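Local structure of lysine/ornithine decarboxylase (2PLJ) at residues V166-L172 with I206-S212; V149-L153 with V196-T200; Y225-I229 with L250-F256. The protein decarboxylates lysine and ornithine, to cadaverine and putrescine, with a pyridoxal phosphate cofactor held in a beta/alpha-barrel. All blocks are in the same frame, centred on the assembly; numbering follows the deposited sequence.

Contact 1 of 3, residues V166-L172 with I206-S212; sequences VELLVRL and IRIKGLS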
ATOM      1  N   VAL A 166     -34.251   8.140   0.711  1.00 16.96           N
ATOM      2  CA  VAL A 166     -33.046   8.651   0.056  1.00 16.02           C
ATOM      3  C   VAL A 166     -33.315   9.775  -0.961  1.00 16.27           C
ATOM      4  O   VAL A 166     -34.428   9.896  -1.504  1.00 15.27           O
ATOM      5  CB  VAL A 166     -32.267   7.498  -0.675  1.00 16.65           C
ATOM      6  CG1 VAL A 166     -31.904   6.357   0.309  1.00 18.01           C
ATOM      7  CG2 VAL A 166     -33.044   6.992  -1.890  1.00 16.87           C
ATOM      8  N   GLU A 167     -32.284  10.578  -1.228  1.00 14.95           N
ATOM      9  CA  GLU A 167     -32.270  11.413  -2.431  1.00 16.23           C
ATOM     10  C   GLU A 167     -30.913  11.209  -3.105  1.00 14.81           C
ATOM     11  O   GLU A 167     -29.899  11.069  -2.431  1.00 14.43           O
ATOM     12  CB  GLU A 167     -32.524  12.892  -2.129  1.00 16.78           C
ATOM     13  CG  GLU A 167     -31.599  13.492  -1.074  1.00 17.87           C
ATOM     14  CD  GLU A 167     -31.903  14.960  -0.741  1.00 20.08           C
ATOM     15  OE1 GLU A 167     -32.870  15.523  -1.296  1.00 24.05           O
ATOM     16  OE2 GLU A 167     -31.180  15.538   0.096  1.00 23.98           O
ATOM     17  N   LEU A 168     -30.915  11.158  -4.430  1.00 13.37           N
ATOM     18  CA  LEU A 168     -29.716  10.719  -5.164  1.00 13.31           C
ATOM     19  C   LEU A 168     -29.080  11.837  -6.001  1.00 13.24           C
ATOM     20  O   LEU A 168     -29.783  12.660  -6.622  1.00 13.87           O
ATOM     21  CB  LEU A 168     -30.104   9.566  -6.108  1.00 12.80           C
ATOM     22  CG  LEU A 168     -30.778   8.345  -5.453  1.00 13.36           C
ATOM     23  CD1 LEU A 168     -31.084   7.326  -6.518  1.00 14.01           C
ATOM     24  CD2 LEU A 168     -29.855   7.775  -4.363  1.00 14.44           C
ATOM     25  N   LEU A 169     -27.750  11.832  -6.042  1.00 12.47           N
ATOM     26  CA  LEU A 169     -26.991  12.630  -7.003  1.00 11.73           C
ATOM     27  C   LEU A 169     -26.616  11.707  -8.153  1.00 12.56           C
ATOM     28  O   LEU A 169     -26.112  10.589  -7.917  1.00 14.79           O
ATOM     29  CB  LEU A 169     -25.715  13.206  -6.364  1.00 12.18           C
ATOM     30  CG  LEU A 169     -25.936  14.260  -5.271  1.00 12.54           C
ATOM     31  CD1 LEU A 169     -24.631  14.487  -4.456  1.00 15.25           C
ATOM     32  CD2 LEU A 169     -26.463  15.563  -5.863  1.00 14.34           C
ATOM     33  N   VAL A 170     -26.828  12.169  -9.386  1.00 12.92           N
ATOM     34  CA  VAL A 170     -26.461  11.382 -10.564  1.00 12.51           C
ATOM     35  C   VAL A 170     -25.109  11.881 -11.043  1.00 12.92           C
ATOM     36  O   VAL A 170     -24.969  13.062 -11.346  1.00 13.13           O
ATOM     37  CB  VAL A 170     -27.504  11.504 -11.721  1.00 12.37           C
ATOM     38  CG1 VAL A 170     -27.057  10.617 -12.875  1.00 12.48           C
ATOM     39  CG2 VAL A 170     -28.891  11.087 -11.214  1.00 14.08           C
ATOM     40  N   ARG A 171     -24.114  10.991 -11.060  1.00 12.44           N
ATOM     41  CA  ARG A 171     -22.752  11.393 -11.347  1.00 12.84           C
ATOM     42  C   ARG A 171     -22.502  11.243 -12.847  1.00 14.04           C
ATOM     43  O   ARG A 171     -22.729  10.159 -13.408  1.00 13.91           O
ATOM     44  CB  ARG A 171     -21.743  10.537 -10.571  1.00 12.27           C
ATOM     45  CG  ARG A 171     -20.294  10.905 -10.952  1.00 12.61           C
ATOM     46  CD  ARG A 171     -19.326  10.312  -9.954  1.00 12.99           C
ATOM     47  NE  ARG A 171     -17.950  10.443 -10.416  1.00 14.40           N
ATOM     48  CZ  ARG A 171     -16.873  10.005  -9.744  1.00 14.31           C
ATOM     49  NH1 ARG A 171     -16.982   9.470  -8.527  1.00 14.46           N
ATOM     50  NH2 ARG A 171     -15.657  10.123 -10.297  1.00 16.34           N
ATOM     51  N   LEU A 172     -22.051  12.329 -13.458  1.00 13.65           N
ATOM     52  CA  LEU A 172     -21.702  12.355 -14.894  1.00 16.02           C
ATOM     53  C   LEU A 172     -20.191  12.288 -15.076  1.00 16.86           C
ATOM     54  O   LEU A 172     -19.431  12.735 -14.210  1.00 16.71           O
ATOM     55  CB  LEU A 172     -22.234  13.628 -15.567  1.00 16.37           C
ATOM     56  CG  LEU A 172     -23.725  13.681 -15.914  1.00 16.91           C
ATOM     57  CD1 LEU A 172     -24.568  13.733 -14.656  1.00 18.71           C
ATOM     58  CD2 LEU A 172     -24.083  14.843 -16.837  1.00 18.54           C
ATOM     59  N   ILE A 206     -38.250   7.487  -7.063  1.00 15.12           N
ATOM     60  CA  ILE A 206     -36.977   7.703  -6.339  1.00 15.03           C
ATOM     61  C   ILE A 206     -36.574   9.147  -6.580  1.00 14.88           C
ATOM     62  O   ILE A 206     -36.501   9.577  -7.727  1.00 14.72           O
ATOM     63  CB  ILE A 206     -35.855   6.739  -6.804  1.00 14.35           C
ATOM     64  CG1 ILE A 206     -36.259   5.277  -6.535  1.00 14.55           C
ATOM     65  CG2 ILE A 206     -34.469   7.155  -6.172  1.00 16.02           C
ATOM     66  CD1 ILE A 206     -35.367   4.233  -7.263  1.00 13.85           C
ATOM     67  N   ARG A 207     -36.343   9.893  -5.495  1.00 15.46           N
ATOM     68  CA  ARG A 207     -36.011  11.313  -5.576  1.00 16.55           C
ATOM     69  C   ARG A 207     -34.592  11.528  -6.099  1.00 16.39           C
ATOM     70  O   ARG A 207     -33.641  10.898  -5.617  1.00 15.40           O
ATOM     71  CB  ARG A 207     -36.151  11.968  -4.198  1.00 16.79           C
ATOM     72  CG  ARG A 207     -35.628  13.416  -4.138  1.00 20.47           C
ATOM     73  CD  ARG A 207     -35.989  14.142  -2.835  1.00 21.08           C
ATOM     74  NE  ARG A 207     -35.170  15.349  -2.673  1.00 26.50           N
ATOM     75  CZ  ARG A 207     -35.411  16.508  -3.289  1.00 29.69           C
ATOM     76  NH1 ARG A 207     -36.464  16.633  -4.096  1.00 30.84           N
ATOM     77  NH2 ARG A 207     -34.600  17.544  -3.096  1.00 30.82           N
ATOM     78  N   ILE A 208     -34.472  12.434  -7.064  1.00 16.29           N
ATOM     79  CA  ILE A 208     -33.156  12.879  -7.535  1.00 16.09           C
ATOM     80  C   ILE A 208     -32.870  14.263  -6.935  1.00 16.32           C
ATOM     81  O   ILE A 208     -33.613  15.235  -7.200  1.00 17.08           O
ATOM     82  CB  ILE A 208     -33.076  12.920  -9.090  1.00 16.53           C
ATOM     83  CG1 ILE A 208     -33.356  11.531  -9.719  1.00 16.11           C
ATOM     84  CG2 ILE A 208     -31.716  13.494  -9.538  1.00 15.26           C
ATOM     85  CD1 ILE A 208     -32.473  10.385  -9.210  1.00 14.46           C
ATOM     86  N   LYS A 209     -31.808  14.336  -6.133  1.00 16.11           N
ATOM     87  CA  LYS A 209     -31.329  15.576  -5.514  1.00 16.50           C
ATOM     88  C   LYS A 209     -30.667  16.467  -6.572  1.00 15.96           C
ATOM     89  O   LYS A 209     -30.853  17.674  -6.576  1.00 16.25           O
ATOM     90  CB  LYS A 209     -30.319  15.267  -4.408  1.00 17.19           C
ATOM     91  CG  LYS A 209     -29.917  16.496  -3.608  1.00 19.33           C
ATOM     92  CD  LYS A 209     -28.958  16.147  -2.472  1.00 19.27           C
ATOM     93  CE  LYS A 209     -28.612  17.394  -1.645  1.00 22.54           C
ATOM     94  NZ  LYS A 209     -29.779  17.790  -0.789  1.00 23.44           N
ATOM     95  N   GLY A 210     -29.922  15.865  -7.496  1.00 15.19           N
ATOM     96  CA  GLY A 210     -29.241  16.673  -8.499  1.00 14.69           C
ATOM     97  C   GLY A 210     -28.160  15.883  -9.214  1.00 14.77           C
ATOM     98  O   GLY A 210     -28.273  14.657  -9.351  1.00 14.79           O
ATOM     99  N   LEU A 211     -27.122  16.605  -9.651  1.00 14.32           N
ATOM    100  CA  LEU A 211     -26.022  16.041 -10.441  1.00 14.32           C
ATOM    101  C   LEU A 211     -24.688  16.221  -9.725  1.00 14.88           C
ATOM    102  O   LEU A 211     -24.523  17.138  -8.910  1.00 16.22           O
ATOM    103  CB  LEU A 211     -25.928  16.718 -11.813  1.00 14.52           C
ATOM    104  CG  LEU A 211     -27.192  16.762 -12.679  1.00 14.62           C
ATOM    105  CD1 LEU A 211     -26.895  17.474 -14.028  1.00 15.72           C
ATOM    106  CD2 LEU A 211     -27.698  15.367 -12.933  1.00 16.10           C
ATOM    107  N   SER A 212     -23.729  15.354 -10.045  1.00 15.99           N
ATOM    108  CA  SER A 212     -22.379  15.510  -9.505  1.00 15.86           C
ATOM    109  C   SER A 212     -21.364  15.123 -10.552  1.00 15.95           C
ATOM    110  O   SER A 212     -21.688  14.433 -11.532  1.00 15.94           O
ATOM    111  CB  SER A 212     -22.187  14.659  -8.246  1.00 16.85           C
ATOM    112  OG  SER A 212     -22.072  13.286  -8.574  1.00 17.52           O
TER
HETATM  113  O   HOH W   1     -36.148   8.534  -3.132  1.00 28.63           O
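E167 lays its side chain alongside that of R207, and its carboxylate is gripped by two cations. OE1 of E167 takes NE of R207 on its anti lone pair at 2.7 Å, with that oxygen lying nearly in the guanidinium plane, while K209 NZ reaches E167 OE2 at 2.8 Å from above the carboxylate plane. CG of E167 sits between the backbone N and the carbonyl carbon (chi1 53°), and the extended chain beyond it carries the carboxylate to both partners.

Strands 167-171 and 207-212 pair in parallel within the barrel. A beta bulge at K209 shifts the register by one: L168 O accepts from K209 N (2.7 Å) and weakly from G210 N, and regular pairing resumes with V170 N on G210 O (2.9 Å). On the face of L168 and V170, L168 CD1 presses tightly on I206 CG2 (3.4 Å), V170 meets I208 and L211, and helix 191-203 packs on V170 and I208. R171, on the other face, packs CB against S212 OG (3.4 Å) and extends to the bound cofactor adduct.

Charge pairing thus closes one end of the strand pair, where the paired cations probably keep E167 ionised, while the other end delivers R171 to the ligand.

Contact 2 of 3, residues V149-L153 with V196-T200; sequences VVDNL and VIIET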
ATOM      1  N   VAL A 149     -24.969   8.502  -4.364  1.00 13.56           N
ATOM      2  CA  VAL A 149     -24.666   8.761  -5.769  1.00 14.20           C
ATOM      3  C   VAL A 149     -24.996   7.520  -6.587  1.00 14.27           C
ATOM      4  O   VAL A 149     -24.732   6.378  -6.138  1.00 14.35           O
ATOM      5  CB  VAL A 149     -23.140   9.092  -5.942  1.00 14.14           C
ATOM      6  CG1 VAL A 149     -22.686   8.934  -7.431  1.00 15.33           C
ATOM      7  CG2 VAL A 149     -22.787  10.479  -5.358  1.00 16.20           C
ATOM      8  N   VAL A 150     -25.536   7.729  -7.785  1.00 13.85           N
ATOM      9  CA  VAL A 150     -25.652   6.660  -8.775  1.00 14.44           C
ATOM     10  C   VAL A 150     -25.101   7.135 -10.102  1.00 13.55           C
ATOM     11  O   VAL A 150     -25.164   8.327 -10.405  1.00 14.43           O
ATOM     12  CB  VAL A 150     -27.102   6.144  -8.931  1.00 15.22           C
ATOM     13  CG1 VAL A 150     -27.600   5.580  -7.593  1.00 17.09           C
ATOM     14  CG2 VAL A 150     -28.039   7.243  -9.468  1.00 14.69           C
ATOM     15  N   ASP A 151     -24.565   6.207 -10.884  1.00 13.06           N
ATOM     16  CA  ASP A 151     -24.165   6.526 -12.261  1.00 13.72           C
ATOM     17  C   ASP A 151     -24.633   5.484 -13.280  1.00 13.66           C
ATOM     18  O   ASP A 151     -24.196   5.483 -14.449  1.00 14.53           O
ATOM     19  CB  ASP A 151     -22.651   6.773 -12.324  1.00 14.40           C
ATOM     20  CG  ASP A 151     -21.815   5.480 -12.249  1.00 14.37           C
ATOM     21  OD1 ASP A 151     -22.383   4.352 -12.198  1.00 15.80           O
ATOM     22  OD2 ASP A 151     -20.571   5.623 -12.254  1.00 18.44           O
ATOM     23  N   ASN A 152     -25.532   4.603 -12.852  1.00 13.69           N
ATOM     24  CA  ASN A 152     -26.061   3.602 -13.751  1.00 14.44           C
ATOM     25  C   ASN A 152     -27.378   3.004 -13.233  1.00 14.36           C
ATOM     26  O   ASN A 152     -27.726   3.158 -12.049  1.00 14.62           O
ATOM     27  CB  ASN A 152     -24.984   2.539 -14.076  1.00 13.90           C
ATOM     28  CG  ASN A 152     -24.752   1.570 -12.931  1.00 16.16           C
ATOM     29  OD1 ASN A 152     -25.610   0.729 -12.658  1.00 15.42           O
ATOM     30  ND2 ASN A 152     -23.585   1.656 -12.282  1.00 14.34           N
ATOM     31  N   LEU A 153     -28.103   2.342 -14.133  1.00 14.37           N
ATOM     32  CA  LEU A 153     -29.423   1.822 -13.819  1.00 15.01           C
ATOM     33  C   LEU A 153     -29.393   0.648 -12.838  1.00 15.14           C
ATOM     34  O   LEU A 153     -30.342   0.468 -12.056  1.00 16.13           O
ATOM     35  CB  LEU A 153     -30.177   1.460 -15.106  1.00 14.76           C
ATOM     36  CG  LEU A 153     -30.662   2.680 -15.917  1.00 14.36           C
ATOM     37  CD1 LEU A 153     -31.230   2.266 -17.303  1.00 16.18           C
ATOM     38  CD2 LEU A 153     -31.713   3.509 -15.151  1.00 15.77           C
ATOM     39  N   VAL A 196     -31.807   9.352 -18.880  1.00 16.69           N
ATOM     40  CA  VAL A 196     -32.468   8.038 -18.761  1.00 16.56           C
ATOM     41  C   VAL A 196     -32.578   7.623 -17.287  1.00 15.84           C
ATOM     42  O   VAL A 196     -33.629   7.175 -16.830  1.00 15.34           O
ATOM     43  CB  VAL A 196     -31.755   6.936 -19.598  1.00 17.27           C
ATOM     44  CG1 VAL A 196     -32.417   5.590 -19.393  1.00 18.34           C
ATOM     45  CG2 VAL A 196     -31.774   7.281 -21.108  1.00 18.05           C
ATOM     46  N   ILE A 197     -31.497   7.819 -16.529  1.00 15.03           N
ATOM     47  CA  ILE A 197     -31.533   7.522 -15.100  1.00 15.16           C
ATOM     48  C   ILE A 197     -32.581   8.385 -14.375  1.00 15.12           C
ATOM     49  O   ILE A 197     -33.339   7.893 -13.524  1.00 15.73           O
ATOM     50  CB  ILE A 197     -30.129   7.700 -14.466  1.00 14.34           C
ATOM     51  CG1 ILE A 197     -29.197   6.582 -14.954  1.00 15.65           C
ATOM     52  CG2 ILE A 197     -30.218   7.674 -12.941  1.00 14.54           C
ATOM     53  CD1 ILE A 197     -27.702   6.836 -14.670  1.00 16.84           C
ATOM     54  N   ILE A 198     -32.651   9.659 -14.738  1.00 15.13           N
ATOM     55  CA  ILE A 198     -33.536  10.607 -14.050  1.00 15.12           C
ATOM     56  C   ILE A 198     -35.015  10.285 -14.388  1.00 15.59           C
ATOM     57  O   ILE A 198     -35.883  10.250 -13.500  1.00 15.42           O
ATOM     58  CB  ILE A 198     -33.143  12.069 -14.340  1.00 14.73           C
ATOM     59  CG1 ILE A 198     -31.778  12.392 -13.683  1.00 14.47           C
ATOM     60  CG2 ILE A 198     -34.214  13.054 -13.828  1.00 14.25           C
ATOM     61  CD1 ILE A 198     -31.136  13.657 -14.169  1.00 16.59           C
ATOM     62  N   GLU A 199     -35.273  10.000 -15.662  1.00 15.23           N
ATOM     63  CA  GLU A 199     -36.608   9.563 -16.073  1.00 16.66           C
ATOM     64  C   GLU A 199     -37.034   8.244 -15.393  1.00 16.19           C
ATOM     65  O   GLU A 199     -38.211   8.099 -15.001  1.00 15.26           O
ATOM     66  CB  GLU A 199     -36.715   9.473 -17.600  1.00 17.08           C
ATOM     67  CG  GLU A 199     -38.134   9.641 -18.100  1.00 23.30           C
ATOM     68  CD  GLU A 199     -38.214   9.879 -19.609  1.00 28.78           C
ATOM     69  OE1 GLU A 199     -37.250  10.450 -20.183  1.00 32.25           O
ATOM     70  OE2 GLU A 199     -39.244   9.498 -20.214  1.00 32.60           O
ATOM     71  N   THR A 200     -36.087   7.303 -15.260  1.00 15.91           N
ATOM     72  CA  THR A 200     -36.359   6.019 -14.603  1.00 16.23           C
ATOM     73  C   THR A 200     -36.617   6.207 -13.098  1.00 15.99           C
ATOM     74  O   THR A 200     -37.531   5.571 -12.541  1.00 15.73           O
ATOM     75  CB  THR A 200     -35.251   4.968 -14.876  1.00 16.46           C
ATOM     76  OG1 THR A 200     -35.079   4.828 -16.288  1.00 17.46           O
ATOM     77  CG2 THR A 200     -35.617   3.610 -14.309  1.00 16.62           C
TER
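I197 and L153 carry the apolar contact, and the two branches of I197 meet different parts of the 149-153 segment. CG2 of I197 touches CG2 of V150 at 4.1 Å, the two side chains sliding past each other in opposite directions. With CG1 anti to the carbonyl carbon (chi1 -70°), the longer branch extends from the helix and brings I197 CD1 to 3.6 Å from N152 N, over the D151-N152 peptide. L153 adds a second patch: its CD1 meets V196 CG1, and its CD2 rests 4.0 Å from I197 CG1 and 3.8 Å from T200 OG1, crossing T200 at about a right angle.

No polar bond joins the two segments; their polar groups find partners within a segment, or in E155 and G188. T200 OG1 donates to V196 O at 2.8 Å, and T200 N reaches the same oxygen from the opposite face of its plane, so the hydroxyl is turned back onto its own helix. In the loop after the strand, N152 ND2 donates to D151 OD1 (3.0 Å), nearly along that oxygen's C-O bond, while D151 OD2 accepts from G188 N. N152 OD1 caps helix 153-157 by accepting from E155 N.

Helix 191-203 therefore meets the end of strand 147-150 and the start of helix 153-157 through non-directional packing of aliphatic branches, with a methyl laid on a peptide whose buried N152 N has no partner in the model.

Contact 3 of 3, residues Y225-I229 with L250-F256; sequences YVEAI and LDIGGGF. With P3T ((4-{[(4-aminobutyl)amino]methyl}-5-hydroxy-6-methylpyridin-3-yl)methyl dihydrogen phosphate), chain D.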
ATOM      1  N   TYR A 225     -13.499  22.001 -14.798  1.00 15.55           N
ATOM      2  CA  TYR A 225     -14.691  22.331 -14.007  1.00 16.25           C
ATOM      3  C   TYR A 225     -15.716  23.121 -14.808  1.00 15.57           C
ATOM      4  O   TYR A 225     -16.925  22.827 -14.777  1.00 14.43           O
ATOM      5  CB  TYR A 225     -14.324  23.106 -12.746  1.00 17.07           C
ATOM      6  CG  TYR A 225     -13.476  22.309 -11.764  1.00 17.18           C
ATOM      7  CD1 TYR A 225     -14.063  21.571 -10.724  1.00 16.66           C
ATOM      8  CD2 TYR A 225     -12.080  22.294 -11.883  1.00 17.76           C
ATOM      9  CE1 TYR A 225     -13.272  20.815  -9.794  1.00 17.65           C
ATOM     10  CE2 TYR A 225     -11.272  21.547 -10.976  1.00 16.13           C
ATOM     11  CZ  TYR A 225     -11.872  20.839  -9.935  1.00 16.75           C
ATOM     12  OH  TYR A 225     -11.082  20.133  -9.082  1.00 19.50           O
ATOM     13  N   VAL A 226     -15.231  24.144 -15.499  1.00 14.75           N
ATOM     14  CA  VAL A 226     -16.113  25.005 -16.293  1.00 14.74           C
ATOM     15  C   VAL A 226     -16.927  24.183 -17.309  1.00 14.90           C
ATOM     16  O   VAL A 226     -18.145  24.324 -17.372  1.00 15.56           O
ATOM     17  CB  VAL A 226     -15.292  26.104 -17.012  1.00 14.46           C
ATOM     18  CG1 VAL A 226     -16.193  26.959 -17.896  1.00 14.71           C
ATOM     19  CG2 VAL A 226     -14.557  26.967 -15.965  1.00 14.29           C
ATOM     20  N   GLU A 227     -16.259  23.327 -18.082  1.00 15.71           N
ATOM     21  CA  GLU A 227     -16.943  22.539 -19.114  1.00 16.68           C
ATOM     22  C   GLU A 227     -17.968  21.600 -18.494  1.00 15.39           C
ATOM     23  O   GLU A 227     -19.069  21.441 -19.044  1.00 14.60           O
ATOM     24  CB  GLU A 227     -15.969  21.723 -19.971  1.00 17.10           C
ATOM     25  CG  GLU A 227     -14.972  22.521 -20.824  1.00 19.15           C
ATOM     26  CD  GLU A 227     -14.270  21.649 -21.876  1.00 22.13           C
ATOM     27  OE1 GLU A 227     -14.084  20.428 -21.624  1.00 30.05           O
ATOM     28  OE2 GLU A 227     -13.893  22.182 -22.943  1.00 27.65           O
ATOM     29  N   ALA A 228     -17.594  20.979 -17.370  1.00 15.11           N
ATOM     30  CA  ALA A 228     -18.492  20.101 -16.623  1.00 14.33           C
ATOM     31  C   ALA A 228     -19.721  20.856 -16.134  1.00 14.23           C
ATOM     32  O   ALA A 228     -20.844  20.368 -16.246  1.00 14.14           O
ATOM     33  CB  ALA A 228     -17.747  19.427 -15.439  1.00 14.59           C
ATOM     34  N   ILE A 229     -19.507  22.055 -15.606  1.00 14.04           N
ATOM     35  CA  ILE A 229     -20.608  22.861 -15.068  1.00 14.54           C
ATOM     36  C   ILE A 229     -21.611  23.245 -16.179  1.00 14.63           C
ATOM     37  O   ILE A 229     -22.845  23.089 -16.019  1.00 14.86           O
ATOM     38  CB  ILE A 229     -20.083  24.096 -14.305  1.00 14.28           C
ATOM     39  CG1 ILE A 229     -19.358  23.645 -13.008  1.00 14.50           C
ATOM     40  CG2 ILE A 229     -21.233  25.067 -13.988  1.00 15.41           C
ATOM     41  CD1 ILE A 229     -18.442  24.705 -12.382  1.00 16.09           C
ATOM     42  N   LEU A 250     -26.078  20.910  -7.586  1.00 15.23           N
ATOM     43  CA  LEU A 250     -24.897  20.543  -8.372  1.00 15.74           C
ATOM     44  C   LEU A 250     -23.752  20.338  -7.414  1.00 15.34           C
ATOM     45  O   LEU A 250     -23.444  21.233  -6.616  1.00 15.29           O
ATOM     46  CB  LEU A 250     -24.520  21.648  -9.369  1.00 15.25           C
ATOM     47  CG  LEU A 250     -23.317  21.277 -10.225  1.00 17.06           C
ATOM     48  CD1 LEU A 250     -23.612  19.950 -10.983  1.00 17.96           C
ATOM     49  CD2 LEU A 250     -22.971  22.416 -11.201  1.00 17.03           C
ATOM     50  N   ASP A 251     -23.110  19.176  -7.508  1.00 15.53           N
ATOM     51  CA  ASP A 251     -21.946  18.859  -6.668  1.00 15.53           C
ATOM     52  C   ASP A 251     -20.742  18.798  -7.618  1.00 15.35           C
ATOM     53  O   ASP A 251     -20.713  17.928  -8.498  1.00 14.55           O
ATOM     54  CB  ASP A 251     -22.221  17.504  -5.997  1.00 16.88           C
ATOM     55  CG  ASP A 251     -21.028  16.935  -5.239  1.00 19.09           C
ATOM     56  OD1 ASP A 251     -19.889  17.450  -5.349  1.00 18.11           O
ATOM     57  OD2 ASP A 251     -21.281  15.933  -4.527  1.00 20.19           O
ATOM     58  N   ILE A 252     -19.787  19.723  -7.470  1.00 15.21           N
ATOM     59  CA  ILE A 252     -18.665  19.854  -8.423  1.00 15.95           C
ATOM     60  C   ILE A 252     -17.418  19.009  -8.083  1.00 15.60           C
ATOM     61  O   ILE A 252     -16.365  19.139  -8.704  1.00 16.14           O
ATOM     62  CB  ILE A 252     -18.258  21.339  -8.661  1.00 16.25           C
ATOM     63  CG1 ILE A 252     -17.716  21.963  -7.351  1.00 16.72           C
ATOM     64  CG2 ILE A 252     -19.455  22.144  -9.233  1.00 15.95           C
ATOM     65  CD1 ILE A 252     -17.001  23.295  -7.555  1.00 17.87           C
ATOM     66  N   GLY A 253     -17.588  18.133  -7.105  1.00 15.03           N
ATOM     67  CA  GLY A 253     -16.555  17.182  -6.682  1.00 15.29           C
ATOM     68  C   GLY A 253     -15.310  17.813  -6.074  1.00 15.89           C
ATOM     69  O   GLY A 253     -15.362  18.927  -5.495  1.00 15.11           O
ATOM     70  N   GLY A 254     -14.230  17.036  -6.125  1.00 16.81           N
ATOM     71  CA  GLY A 254     -12.951  17.440  -5.541  1.00 16.50           C
ATOM     72  C   GLY A 254     -11.949  17.854  -6.600  1.00 17.30           C
ATOM     73  O   GLY A 254     -12.309  18.270  -7.710  1.00 17.44           O
ATOM     74  N   GLY A 255     -10.672  17.748  -6.237  1.00 15.88           N
ATOM     75  CA  GLY A 255      -9.596  17.868  -7.248  1.00 16.67           C
ATOM     76  C   GLY A 255      -8.807  19.162  -7.251  1.00 15.65           C
ATOM     77  O   GLY A 255      -7.899  19.334  -8.058  1.00 17.55           O
ATOM     78  N   PHE A 256      -9.150  20.072  -6.348  1.00 15.74           N
ATOM     79  CA  PHE A 256      -8.459  21.353  -6.241  1.00 15.88           C
ATOM     80  C   PHE A 256      -7.021  21.044  -5.879  1.00 16.01           C
ATOM     81  O   PHE A 256      -6.763  20.191  -5.018  1.00 15.65           O
ATOM     82  CB  PHE A 256      -9.124  22.216  -5.158  1.00 16.69           C
ATOM     83  CG  PHE A 256     -10.615  22.309  -5.331  1.00 15.00           C
ATOM     84  CD1 PHE A 256     -11.165  23.117  -6.335  1.00 17.29           C
ATOM     85  CD2 PHE A 256     -11.463  21.486  -4.574  1.00 16.37           C
ATOM     86  CE1 PHE A 256     -12.563  23.162  -6.515  1.00 17.29           C
ATOM     87  CE2 PHE A 256     -12.855  21.527  -4.752  1.00 18.44           C
ATOM     88  CZ  PHE A 256     -13.403  22.373  -5.733  1.00 18.02           C
TER
HETATM   89  OAE P3T D 501      -9.964  16.902  -3.569  1.00 15.82           O
HETATM   90  PAU P3T D 501      -9.309  15.511  -3.972  1.00 17.90           P
HETATM   91  OAF P3T D 501      -8.569  14.864  -2.707  1.00 17.28           O
HETATM   92  OAC P3T D 501      -8.402  15.557  -5.189  1.00 17.00           O
HETATM   93  OAP P3T D 501     -10.452  14.416  -4.309  1.00 16.51           O
HETATM   94  CAM P3T D 501     -11.427  14.063  -3.239  1.00 19.33           C
HETATM   95  CAS P3T D 501     -12.504  13.219  -3.934  1.00 19.91           C
HETATM   96  CAH P3T D 501     -13.757  13.843  -3.992  1.00 20.96           C
HETATM   97  NAO P3T D 501     -14.778  13.221  -4.583  1.00 20.17           N
HETATM   98  CAQ P3T D 501     -14.650  12.032  -5.161  1.00 20.56           C
HETATM   99  CAA P3T D 501     -15.879  11.397  -5.857  1.00 23.13           C
HETATM  100  CAR P3T D 501     -13.408  11.362  -5.168  1.00 21.36           C
HETATM  101  OAD P3T D 501     -13.318  10.156  -5.748  1.00 22.15           O
HETATM  102  CAT P3T D 501     -12.294  11.972  -4.551  1.00 18.18           C
HETATM  103  CAG P3T D 501     -11.049  11.274  -4.499  1.00 19.95           C
HETATM  104  NAN P3T D 501     -10.777  10.344  -5.403  1.00 24.54           N
HETATM  105  CAL P3T D 501      -9.543   9.496  -5.471  1.00 25.66           C
HETATM  106  CAK P3T D 501      -8.246  10.311  -5.333  1.00 21.96           C
HETATM  107  CAJ P3T D 501      -7.085   9.267  -5.333  1.00 21.35           C
HETATM  108  CAI P3T D 501      -5.725   9.960  -5.195  1.00 21.89           C
HETATM  109  NAB P3T D 501      -4.598   9.020  -5.405  1.00 18.86           N
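Y225 reaches from helix 223-241 with its ring edge turned to the glycine loop and its hydroxyl at the far end. CG lies anti to the carbonyl carbon (chi1 -64°), which carries the ring away from the helix and brings OH to G254 O, to which it donates a hydrogen bond of 2.6 Å. The donor is tilted 28° from the carbonyl plane. I252 O also lies near the plane of the ring, 3.7 Å from Y225 CE1, so two loop carbonyls border the same ring.

F256 returns toward the tyrosine after the glycines. The two ring planes are only 9° apart, but with centroids 5.4 Å from each other they are slid so far that they barely overlap. Their nearest carbons are F256 CE1 and Y225 CE1, 4.1 Å apart, and Y225 OH lies over one face of the phenylalanine ring, offset toward its rim.

One helical turn on, I229 crosses I252 obliquely, its CG1 4.1 Å from I252 CG2, and its own CG2 touches CD2 of L250. This apolar layer joins the helix to strand 249-251, the last step of the beta-alpha-beta unit that starts at strand 207-212.

At the head of the loop, D251 OD1 accepts from G253 N in an Asx turn. Beyond it, G255 N donates to phosphate oxygen OAE of the adduct in a nearly straight bond of 2.9 Å; S217 and the backbone N atoms of G292 and R293 are among the other groups bonding the ligand. The G254-G255 peptide is thereby held at both ends, its carbonyl by a tyrosine hydroxyl and its N-H by the phosphate, which makes Y225 a second-shell residue that probably helps to position the phosphate-binding loop.

How the contacts relate
Contacts 1 and 3 are buried, whereas contact 2 is partly open at its L153 side. All three reach the parallel barrel sheet. Contact 1 joins two neighbouring strands and touches both of the others: strand 167-171 pairs with strand 147-150 of contact 2, and strand 207-212 with strand 249-251 of contact 3. Contacts 2 and 3 do not touch; each sets a helix against a strand end and the loop beyond it. Their chemistry differs accordingly: backbone bonds and ion pairs in contact 1, apolar packing across contact 2, and in contact 3 a hydroxyl bond behind the phosphate site. Contacts 1 and 3 both include residues of the ligand pocket.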